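Local coordinates for uncharacterized ACR, COG1565 superfamily (Burkholderia thailandensis, PDB 4F3N), which is of uncharacterised function but probably acts as an S-adenosyl-L-methionine-dependent methyltransferase, with symmetric dimethylation of protein arginine as a tentative assignment, at residues A67-A72 against R235-D240; V141-F144 against K150-A153; A345-G350 against A355-Y360; D374-I379 against P389-V394. All blocks are in the same frame, centred on the assembly; numbering follows the deposited sequence.

Interaction 1. Residues A67-A72 against R235-D240; sequences AEIASA and RGVSID
Ile69 meets the strand 235-239 with both of its branches, and this one side chain carries the whole contact from the helix side. Its CD1 lies 3.8 Å from Val237 CG1, the two side chains crossing at about a right angle. The other branch turns to the far end of the strand, where Ile69 CG2 comes within 4.1 Å of Ile239 CG1. Ser238 stands between these two partners in sequence; what it offers is backbone, with Ser238 CA 4.1 Å from Ile69 CG2. The CB of Ile239 points at the helix, and Val237 flanks it and touches it with CG1, while the serine CB points away. The first torsion of Ile69 (chi1 -70°) sets CG2 anti to the backbone N, and with chi2 extended at 170° CD1 is carried out toward Val237. The contact is apolar throughout, without a hydrogen bond between the segments.

Behind Ile69 the helix is coming to its end. Ser71 OG turns back to Glu68 O at 2.8 Å, and the same carbonyl also accepts from Ala72 N, both donors approaching from one face of its plane. Ser238 OG is engaged by Gly74 O, just beyond the helix.

The axes of the segments 67-71 and 235-239 run almost perpendicular, at 95°, with 8.4 Å between them, so the end of helix 52-71 crosses strand 231-239. That strand belongs to an antiparallel sheet, paired with 223-228, 245-250 and the short strand 76-77, whose Ile76 touches both Ile69 and Val237.

Interaction 2. Residues V141-F144 against K150-A153; sequences VMEF and KLAA
The first beta-alpha-beta unit of a Rossmann-like methyltransferase fold places Glu143, on strand 140-144, against Leu151 and Ala152 in the opening turn of helix 150-161. The loop between them and the start of the helix match a GxGxxA pattern formed by Gly147, Gly149 and Ala152, consistent with the glycine-rich turn by which such folds bind S-adenosyl-L-methionine.

Glu143 reaches across with CG anti to the backbone N (chi1 -178°) and the chain extended beyond it, so that its carboxylate arrives at the helix. The two oxygens find different surroundings. Glu143 OE2 rests against a methyl group, 3.6 Å from Leu151 CD2, whereas Glu143 OE1 stands 3.8 Å from Ala152 CB. A water makes the polar link: it donates to Glu143 OE1 at 2.9 Å and accepts from Ala152 N, also at 2.9 Å. Glu143 OE1 itself is 3.8 Å from Ala152 N, and the water bridges that separation, satisfying an amide of the first helical turn. Tyr169 OH makes a second hydrogen bond to Glu143 OE1, which fixes the carboxylate from the side of the next strand.

Leu151 also touches Asn214, a residue observed to bind S-adenosyl-L-homocysteine, so the helix start borders the cofactor site.

Strand 140-144 lies in the mixed sheet between 168-172 and 210-214, both parallel to it. Helix 150-161 packs over this central region, Ala152 meeting Tyr169 and Leu151 meeting Val212, while Phe121 and Ala122 of helix 118-136 adjoin Leu151 as well.

Interaction 3. Residues A345-G350 against A355-Y360; sequences AIHEAG and ADLLGY
A histidine ring is packed against a leucine rather than used for a polar bond across this contact: His347, on helix 343-352, is approached obliquely by Leu357 of strand 356-362 at its adjacent CD2 and NE2 atoms. Leu357 CD2 sits 3.7 Å from His347 CD2 and 3.8 Å from His347 NE2. The second methyl also takes part, with Leu357 CD1 4.0 Å from His347 CD2. The two side chains cross at about a right angle.

His347 does not start out aimed at the strand. Its CB leaves the helix at an angle to the contact, and it is the first torsion, with CG anti to the backbone N (chi1 169°), that swings the ring nearer to the leucine.

Near the turn that joins the segments the chain itself makes the link. Ala355 N donates a weak hydrogen bond to Gly350 O at 3.3 Å, with an N-H...O angle of 142°. The methyl of Ala355 lies against the same carbonyl, Ala355 CB being 3.6 Å from Gly350 O.

Further along, Leu358 and Gly359 both face Ala411 in a classic beta bulge. Strand 356-362 is the outermost strand on its side of the mixed sheet, antiparallel to 407-414. A helix leading directly into an edge strand that pairs with an antiparallel neighbour is consistent with the C-terminal part of a class I methyltransferase fold, whose strand order 3-2-1-4-5-7-6 this sheet shares.

Interaction 4. Residues D374-I379 against P389-V394; sequences DVLAEI and PAANAV
Leu376 and Ala390 mark the closest backbone approach, their CA atoms 6.5 Å apart, where a type I turn from Leu376 to Ile379 brings the chain past one side of helix 384-398. Leu376 then reaches across with both methyls. Its CG lies anti to the backbone N (chi1 -177°), which directs the fork at the helix: Leu376 CD1 comes to 3.5 Å from Ala390 CB and equally close to Ala391 N, while Leu376 CD2 rests 4.0 Å from Val394 CG2. Ala390 and Val394 are one helical turn apart, so the leucine spans that interval on the helix surface.

Ile379, at the other end of the turn, closes on the same alanine, with Ile379 CD1 3.3 Å from Ala390 CB. The methyl of Ala390 is thus met by both Leu376 CD1 and Ile379 CD1, which approach from neighbouring directions, the pair at 3.3 Å being closer than usual packing and its exact length doubtful.

Phe387, earlier on helix 384-398, touches Leu376 and Ile379 as well, extending the apolar patch by a turn. Helix 118-136 lies alongside, its Leu120 meeting both Val375 and Val394, so the two segments share a common helical neighbour near the surface of the protein.

How the interactions relate
Of the four contacts, interaction 2 bears on the cofactor site: the side chain of Leu151 lies about 4 Å from that of Asn214 and about 12 Å from that of Thr113, two residues seen to bind S-adenosyl-L-homocysteine, though none is bound to this chain. Interaction 3 reaches the same mixed sheet at its edge strand, the two centres about 21 Å apart. The centres of interactions 2 and 4 are about 22 Å apart, and helix 118-136 touches residues of both. Interaction 1 belongs to a separate antiparallel sheet, its centre about 37 Å from that of interaction 2 and about 50 Å from that of interaction 4, across the chain's centre from each. No two contacts touch.

Interaction 1. Residues A67-A72 against R235-D240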
loop_
_atom_site.group_PDB
_atom_site.type_symbol
_atom_site.label_atom_id
_atom_site.label_comp_id
_atom_site.label_asym_id
_atom_site.label_seq_id
_atom_site.Cartn_x
_atom_site.Cartn_y
_atom_site.Cartn_z
ATOM N N ALA A 67 -1.240 -28.737 1.252
ATOM C CA ALA A 67 -0.104 -29.633 1.485
ATOM C C ALA A 67 0.910 -29.022 2.456
ATOM O O ALA A 67 1.436 -29.702 3.326
ATOM C CB ALA A 67 0.564 -29.991 0.156
ATOM N N GLU A 68 1.176 -27.736 2.313
ATOM C CA GLU A 68 2.049 -27.056 3.227
ATOM C C GLU A 68 1.518 -27.039 4.638
ATOM O O GLU A 68 2.251 -27.322 5.599
ATOM C CB GLU A 68 2.284 -25.617 2.780
ATOM C CG GLU A 68 3.277 -24.961 3.722
ATOM C CD GLU A 68 3.870 -23.694 3.205
ATOM O OE1 GLU A 68 3.914 -23.491 1.983
ATOM O OE2 GLU A 68 4.319 -22.920 4.091
ATOM N N ILE A 69 0.219 -26.738 4.777
ATOM C CA ILE A 69 -0.406 -26.738 6.095
ATOM C C ILE A 69 -0.327 -28.111 6.771
ATOM O O ILE A 69 0.051 -28.209 7.940
ATOM C CB ILE A 69 -1.868 -26.254 6.033
ATOM C CG1 ILE A 69 -1.913 -24.759 5.709
ATOM C CG2 ILE A 69 -2.573 -26.522 7.385
ATOM C CD1 ILE A 69 -3.311 -24.273 5.402
ATOM N N ALA A 70 -0.612 -29.169 6.028
ATOM C CA ALA A 70 -0.519 -30.520 6.584
ATOM C C ALA A 70 0.895 -30.838 6.976
ATOM O O ALA A 70 1.147 -31.420 8.039
ATOM C CB ALA A 70 -1.029 -31.569 5.598
ATOM N N SER A 71 1.842 -30.444 6.153
ATOM C CA SER A 71 3.247 -30.728 6.470
ATOM C C SER A 71 3.724 -30.020 7.720
ATOM O O SER A 71 4.544 -30.568 8.447
ATOM C CB SER A 71 4.189 -30.391 5.328
ATOM O OG SER A 71 4.455 -28.990 5.271
ATOM N N ALA A 72 3.183 -28.833 7.985
ATOM C CA ALA A 72 3.529 -28.043 9.178
ATOM C C ALA A 72 2.827 -28.452 10.471
ATOM O O ALA A 72 3.004 -27.800 11.494
ATOM C CB ALA A 72 3.274 -26.556 8.887
ATOM N N ARG A 235 -4.520 -15.961 15.167
ATOM C CA ARG A 235 -5.439 -16.547 14.260
ATOM C C ARG A 235 -4.687 -16.924 12.967
ATOM O O ARG A 235 -4.249 -16.062 12.226
ATOM C CB ARG A 235 -6.578 -15.587 13.973
ATOM C CG ARG A 235 -7.591 -16.192 13.007
ATOM C CD ARG A 235 -8.936 -15.523 13.058
ATOM N NE ARG A 235 -9.615 -15.793 14.320
ATOM C CZ ARG A 235 -10.873 -15.488 14.623
ATOM N NH1 ARG A 235 -11.683 -14.869 13.767
ATOM N NH2 ARG A 235 -11.320 -15.805 15.825
ATOM N N GLY A 236 -4.575 -18.231 12.729
ATOM C CA GLY A 236 -3.928 -18.744 11.532
ATOM C C GLY A 236 -4.873 -19.555 10.713
ATOM O O GLY A 236 -6.113 -19.401 10.779
ATOM N N VAL A 237 -4.299 -20.376 9.847
ATOM C CA VAL A 237 -5.054 -21.141 8.885
ATOM C C VAL A 237 -4.804 -22.634 9.065
ATOM O O VAL A 237 -3.640 -23.067 9.136
ATOM C CB VAL A 237 -4.718 -20.712 7.456
ATOM C CG1 VAL A 237 -5.649 -21.450 6.483
ATOM C CG2 VAL A 237 -4.914 -19.208 7.268
ATOM N N SER A 238 -5.906 -23.393 9.124
ATOM C CA SER A 238 -5.901 -24.839 9.174
ATOM C C SER A 238 -6.768 -25.407 8.048
ATOM O O SER A 238 -7.291 -24.664 7.237
ATOM C CB SER A 238 -6.417 -25.318 10.519
ATOM O OG SER A 238 -5.474 -25.014 11.537
ATOM N N ILE A 239 -6.877 -26.729 7.971
ATOM C CA ILE A 239 -7.778 -27.382 7.030
ATOM C C ILE A 239 -8.777 -28.173 7.856
ATOM O O ILE A 239 -8.392 -28.822 8.825
ATOM C CB ILE A 239 -6.953 -28.329 6.114
ATOM C CG1 ILE A 239 -5.972 -27.491 5.260
ATOM C CG2 ILE A 239 -7.798 -29.118 5.130
ATOM C CD1 ILE A 239 -6.681 -26.549 4.327
ATOM N N ASP A 240 -10.047 -28.143 7.487
ATOM C CA ASP A 240 -11.037 -28.978 8.156
ATOM C C ASP A 240 -11.132 -30.375 7.533
ATOM O O ASP A 240 -10.354 -30.749 6.639
ATOM C CB ASP A 240 -12.383 -28.251 8.229
ATOM C CG ASP A 240 -13.105 -28.184 6.891
ATOM O OD1 ASP A 240 -12.736 -28.897 5.927
ATOM O OD2 ASP A 240 -14.058 -27.399 6.820
#

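Interaction 2. Residues V141-F144 against K150-A153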
loop_
_atom_site.group_PDB
_atom_site.type_symbol
_atom_site.label_atom_id
_atom_site.label_comp_id
_atom_site.label_asym_id
_atom_site.label_seq_id
_atom_site.Cartn_x
_atom_site.Cartn_y
_atom_site.Cartn_z
ATOM N N VAL A 141 13.863 9.386 -8.512
ATOM C CA VAL A 141 12.680 8.840 -7.881
ATOM C C VAL A 141 12.745 7.309 -7.944
ATOM O O VAL A 141 13.230 6.717 -8.947
ATOM C CB VAL A 141 11.412 9.336 -8.568
ATOM C CG1 VAL A 141 10.168 8.558 -8.068
ATOM C CG2 VAL A 141 11.249 10.851 -8.367
ATOM N N MET A 142 12.269 6.663 -6.890
ATOM C CA MET A 142 12.153 5.214 -6.841
ATOM C C MET A 142 10.746 4.858 -6.382
ATOM O O MET A 142 10.306 5.278 -5.315
ATOM C CB MET A 142 13.184 4.569 -5.875
ATOM C CG MET A 142 12.925 3.083 -5.728
ATOM S SD MET A 142 13.943 2.387 -4.414
ATOM C CE MET A 142 15.252 2.234 -5.447
ATOM N N GLU A 143 10.032 4.092 -7.191
ATOM C CA GLU A 143 8.692 3.670 -6.825
ATOM C C GLU A 143 8.709 2.162 -6.530
ATOM O O GLU A 143 9.237 1.343 -7.293
ATOM C CB GLU A 143 7.675 4.034 -7.930
ATOM C CG GLU A 143 6.285 3.638 -7.495
ATOM C CD GLU A 143 5.174 3.941 -8.460
ATOM O OE1 GLU A 143 5.443 4.398 -9.571
ATOM O OE2 GLU A 143 4.013 3.688 -8.044
ATOM N N PHE A 144 8.134 1.774 -5.403
ATOM C CA PHE A 144 8.061 0.345 -5.072
ATOM C C PHE A 144 6.734 -0.157 -5.568
ATOM O O PHE A 144 5.721 0.480 -5.327
ATOM C CB PHE A 144 8.198 0.118 -3.537
ATOM C CG PHE A 144 8.190 -1.355 -3.140
ATOM C CD1 PHE A 144 9.360 -2.088 -3.114
ATOM C CD2 PHE A 144 6.986 -2.012 -2.881
ATOM C CE1 PHE A 144 9.339 -3.452 -2.782
ATOM C CE2 PHE A 144 6.943 -3.370 -2.542
ATOM C CZ PHE A 144 8.125 -4.101 -2.512
ATOM N N LYS A 150 0.966 3.416 -14.315
ATOM C CA LYS A 150 0.225 4.682 -14.562
ATOM C C LYS A 150 0.737 5.854 -13.736
ATOM O O LYS A 150 0.882 6.988 -14.240
ATOM C CB LYS A 150 -1.266 4.494 -14.322
ATOM C CG LYS A 150 -1.947 3.622 -15.328
ATOM C CD LYS A 150 -3.447 3.646 -15.072
ATOM C CE LYS A 150 -4.177 2.507 -15.764
ATOM N NZ LYS A 150 -3.977 2.572 -17.235
ATOM N N LEU A 151 1.051 5.614 -12.472
ATOM C CA LEU A 151 1.598 6.691 -11.640
ATOM C C LEU A 151 2.978 7.119 -12.110
ATOM O O LEU A 151 3.278 8.303 -12.148
ATOM C CB LEU A 151 1.659 6.277 -10.169
ATOM C CG LEU A 151 2.216 7.334 -9.199
ATOM C CD1 LEU A 151 1.349 8.559 -9.199
ATOM C CD2 LEU A 151 2.217 6.810 -7.749
ATOM N N ALA A 152 3.822 6.146 -12.486
ATOM C CA ALA A 152 5.164 6.458 -12.961
ATOM C C ALA A 152 5.063 7.335 -14.208
ATOM O O ALA A 152 5.762 8.351 -14.307
ATOM C CB ALA A 152 5.966 5.158 -13.275
ATOM N N ALA A 153 4.221 6.947 -15.168
ATOM C CA ALA A 153 4.097 7.729 -16.401
ATOM C C ALA A 153 3.626 9.150 -16.084
ATOM O O ALA A 153 4.182 10.143 -16.607
ATOM C CB ALA A 153 3.167 7.047 -17.385
HETATM O O HOH W 1 3.474 3.480 -11.434
#

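Interaction 3. Residues A345-G350 against A355-Y360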
loop_
_atom_site.group_PDB
_atom_site.type_symbol
_atom_site.label_atom_id
_atom_site.label_comp_id
_atom_site.label_asym_id
_atom_site.label_seq_id
_atom_site.Cartn_x
_atom_site.Cartn_y
_atom_site.Cartn_z
ATOM N N ALA A 345 2.515 2.613 13.952
ATOM C CA ALA A 345 3.573 1.633 13.789
ATOM C C ALA A 345 4.459 1.982 12.593
ATOM O O ALA A 345 5.669 1.798 12.677
ATOM C CB ALA A 345 2.984 0.256 13.604
ATOM N N ILE A 346 3.849 2.444 11.491
ATOM C CA ILE A 346 4.652 2.924 10.341
ATOM C C ILE A 346 5.524 4.110 10.748
ATOM O O ILE A 346 6.720 4.143 10.458
ATOM C CB ILE A 346 3.747 3.268 9.130
ATOM C CG1 ILE A 346 3.004 2.036 8.658
ATOM C CG2 ILE A 346 4.549 3.892 7.960
ATOM C CD1 ILE A 346 3.874 0.803 8.411
ATOM N N HIS A 347 4.946 5.089 11.456
ATOM C CA HIS A 347 5.725 6.207 12.007
ATOM C C HIS A 347 6.913 5.742 12.826
ATOM O O HIS A 347 8.064 6.176 12.597
ATOM C CB HIS A 347 4.797 7.049 12.871
ATOM C CG HIS A 347 5.513 8.078 13.714
ATOM N ND1 HIS A 347 5.242 8.239 15.020
ATOM C CD2 HIS A 347 6.506 8.977 13.403
ATOM C CE1 HIS A 347 6.000 9.226 15.529
ATOM N NE2 HIS A 347 6.771 9.712 14.549
ATOM N N GLU A 348 6.657 4.839 13.776
ATOM C CA GLU A 348 7.747 4.331 14.631
ATOM C C GLU A 348 8.805 3.592 13.830
ATOM O O GLU A 348 9.999 3.704 14.117
ATOM C CB GLU A 348 7.156 3.480 15.779
ATOM C CG GLU A 348 6.292 4.378 16.672
ATOM C CD GLU A 348 5.217 3.652 17.464
ATOM O OE1 GLU A 348 5.295 2.412 17.633
ATOM O OE2 GLU A 348 4.248 4.317 17.921
ATOM N N ALA A 349 8.369 2.871 12.819
ATOM C CA ALA A 349 9.272 2.115 11.932
ATOM C C ALA A 349 10.281 3.055 11.267
ATOM O O ALA A 349 11.498 2.821 11.325
ATOM C CB ALA A 349 8.494 1.319 10.891
ATOM N N GLY A 350 9.779 4.134 10.688
ATOM C CA GLY A 350 10.628 5.043 9.967
ATOM C C GLY A 350 11.544 5.879 10.845
ATOM O O GLY A 350 12.745 6.004 10.548
ATOM N N ALA A 355 15.263 8.140 10.342
ATOM C CA ALA A 355 14.708 9.183 9.456
ATOM C C ALA A 355 13.855 10.131 10.296
ATOM O O ALA A 355 13.399 9.804 11.366
ATOM C CB ALA A 355 13.862 8.583 8.301
ATOM N N ASP A 356 13.705 11.348 9.797
ATOM C CA ASP A 356 12.766 12.310 10.309
ATOM C C ASP A 356 11.375 12.028 9.786
ATOM O O ASP A 356 11.218 11.568 8.649
ATOM C CB ASP A 356 13.204 13.698 9.838
ATOM C CG ASP A 356 14.639 14.048 10.305
ATOM O OD1 ASP A 356 14.937 13.745 11.482
ATOM O OD2 ASP A 356 15.458 14.547 9.491
ATOM N N LEU A 357 10.363 12.364 10.584
ATOM C CA LEU A 357 8.991 12.387 10.088
ATOM C C LEU A 357 8.793 13.725 9.425
ATOM O O LEU A 357 8.875 14.753 10.060
ATOM C CB LEU A 357 7.984 12.217 11.198
ATOM C CG LEU A 357 6.498 12.282 10.824
ATOM C CD1 LEU A 357 6.141 11.054 10.018
ATOM C CD2 LEU A 357 5.653 12.359 12.098
ATOM N N LEU A 358 8.557 13.696 8.127
ATOM C CA LEU A 358 8.343 14.884 7.307
ATOM C C LEU A 358 6.893 15.346 7.358
ATOM O O LEU A 358 6.639 16.534 7.333
ATOM C CB LEU A 358 8.779 14.586 5.859
ATOM C CG LEU A 358 8.771 15.744 4.902
ATOM C CD1 LEU A 358 9.689 16.875 5.380
ATOM C CD2 LEU A 358 9.103 15.218 3.485
ATOM N N GLY A 359 5.935 14.424 7.478
ATOM C CA GLY A 359 4.549 14.782 7.714
ATOM C C GLY A 359 3.644 13.576 7.756
ATOM O O GLY A 359 4.059 12.488 7.370
ATOM N N TYR A 360 2.404 13.804 8.184
ATOM C CA TYR A 360 1.309 12.810 8.235
ATOM C C TYR A 360 -0.015 13.578 8.184
ATOM O O TYR A 360 -0.271 14.408 9.048
ATOM C CB TYR A 360 1.377 11.913 9.488
ATOM C CG TYR A 360 0.139 11.149 9.667
ATOM C CD1 TYR A 360 -0.149 10.087 8.836
ATOM C CD2 TYR A 360 -0.814 11.543 10.569
ATOM C CE1 TYR A 360 -1.346 9.418 8.931
ATOM C CE2 TYR A 360 -2.005 10.877 10.674
ATOM C CZ TYR A 360 -2.265 9.811 9.852
ATOM O OH TYR A 360 -3.454 9.140 9.898
#

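Interaction 4. Residues D374-I379 against P389-V394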
loop_
_atom_site.group_PDB
_atom_site.type_symbol
_atom_site.label_atom_id
_atom_site.label_comp_id
_atom_site.label_asym_id
_atom_site.label_seq_id
_atom_site.Cartn_x
_atom_site.Cartn_y
_atom_site.Cartn_z
ATOM N N ASP A 374 -5.942 24.065 -7.837
ATOM C CA ASP A 374 -5.276 24.955 -8.822
ATOM C C ASP A 374 -5.117 24.215 -10.136
ATOM O O ASP A 374 -5.368 24.766 -11.213
ATOM C CB ASP A 374 -3.910 25.446 -8.324
ATOM C CG ASP A 374 -3.993 26.282 -7.063
ATOM O OD1 ASP A 374 -5.068 26.851 -6.746
ATOM O OD2 ASP A 374 -2.950 26.368 -6.360
ATOM N N VAL A 375 -4.745 22.938 -10.032
ATOM C CA VAL A 375 -4.659 22.072 -11.186
ATOM C C VAL A 375 -6.025 22.030 -11.864
ATOM O O VAL A 375 -6.133 22.258 -13.054
ATOM C CB VAL A 375 -4.216 20.642 -10.791
ATOM C CG1 VAL A 375 -4.226 19.708 -12.004
ATOM C CG2 VAL A 375 -2.831 20.683 -10.145
ATOM N N LEU A 376 -7.074 21.734 -11.106
ATOM C CA LEU A 376 -8.443 21.747 -11.688
ATOM C C LEU A 376 -8.764 23.077 -12.347
ATOM O O LEU A 376 -9.373 23.108 -13.428
ATOM C CB LEU A 376 -9.514 21.432 -10.612
ATOM C CG LEU A 376 -10.986 21.333 -11.018
ATOM C CD1 LEU A 376 -11.194 20.280 -12.093
ATOM C CD2 LEU A 376 -11.811 21.027 -9.768
ATOM N N ALA A 377 -8.355 24.172 -11.716
ATOM C CA ALA A 377 -8.717 25.528 -12.196
ATOM C C ALA A 377 -8.031 25.927 -13.513
ATOM O O ALA A 377 -8.326 26.998 -14.043
ATOM C CB ALA A 377 -8.419 26.576 -11.118
ATOM N N GLU A 378 -7.107 25.105 -14.008
ATOM C CA GLU A 378 -6.498 25.295 -15.339
ATOM C C GLU A 378 -7.486 24.939 -16.460
ATOM O O GLU A 378 -7.325 25.376 -17.607
ATOM C CB GLU A 378 -5.246 24.417 -15.489
ATOM C CG GLU A 378 -4.084 24.785 -14.570
ATOM C CD GLU A 378 -2.965 23.746 -14.562
ATOM O OE1 GLU A 378 -2.844 22.969 -15.535
ATOM O OE2 GLU A 378 -2.181 23.700 -13.580
ATOM N N ILE A 379 -8.492 24.132 -16.130
ATOM C CA ILE A 379 -9.554 23.779 -17.065
ATOM C C ILE A 379 -10.748 24.721 -16.920
ATOM O O ILE A 379 -11.260 24.913 -15.813
ATOM C CB ILE A 379 -10.060 22.352 -16.815
ATOM C CG1 ILE A 379 -8.908 21.347 -16.831
ATOM C CG2 ILE A 379 -11.125 22.007 -17.849
ATOM C CD1 ILE A 379 -9.294 19.997 -16.282
ATOM N N PRO A 389 -15.300 15.661 -15.912
ATOM C CA PRO A 389 -14.477 14.538 -15.514
ATOM C C PRO A 389 -13.363 14.939 -14.534
ATOM O O PRO A 389 -13.098 14.204 -13.595
ATOM C CB PRO A 389 -13.862 14.067 -16.835
ATOM C CG PRO A 389 -14.849 14.471 -17.858
ATOM C CD PRO A 389 -15.447 15.748 -17.383
ATOM N N ALA A 390 -12.746 16.083 -14.754
ATOM C CA ALA A 390 -11.661 16.557 -13.880
ATOM C C ALA A 390 -12.217 16.873 -12.484
ATOM O O ALA A 390 -11.637 16.481 -11.487
ATOM C CB ALA A 390 -10.996 17.780 -14.470
ATOM N N ALA A 391 -13.342 17.591 -12.438
ATOM C CA ALA A 391 -13.990 17.929 -11.171
ATOM C C ALA A 391 -14.448 16.669 -10.417
ATOM O O ALA A 391 -14.248 16.548 -9.211
ATOM C CB ALA A 391 -15.175 18.881 -11.437
ATOM N N ASN A 392 -15.049 15.708 -11.114
ATOM C CA ASN A 392 -15.430 14.454 -10.486
ATOM C C ASN A 392 -14.216 13.677 -9.937
ATOM O O ASN A 392 -14.305 13.092 -8.871
ATOM C CB ASN A 392 -16.184 13.561 -11.487
ATOM C CG ASN A 392 -17.579 14.061 -11.789
ATOM O OD1 ASN A 392 -18.243 14.727 -10.960
ATOM N ND2 ASN A 392 -18.064 13.717 -12.985
ATOM N N ALA A 393 -13.100 13.713 -10.681
ATOM C CA ALA A 393 -11.850 13.044 -10.251
ATOM C C ALA A 393 -11.327 13.655 -8.953
ATOM O O ALA A 393 -10.981 12.925 -8.025
ATOM C CB ALA A 393 -10.762 13.122 -11.338
ATOM N N VAL A 394 -11.248 14.973 -8.929
ATOM C CA VAL A 394 -10.827 15.711 -7.770
ATOM C C VAL A 394 -11.726 15.354 -6.587
ATOM O O VAL A 394 -11.259 15.093 -5.481
ATOM C CB VAL A 394 -10.830 17.217 -8.003
ATOM C CG1 VAL A 394 -10.600 17.965 -6.690
ATOM C CG2 VAL A 394 -9.792 17.597 -9.050
#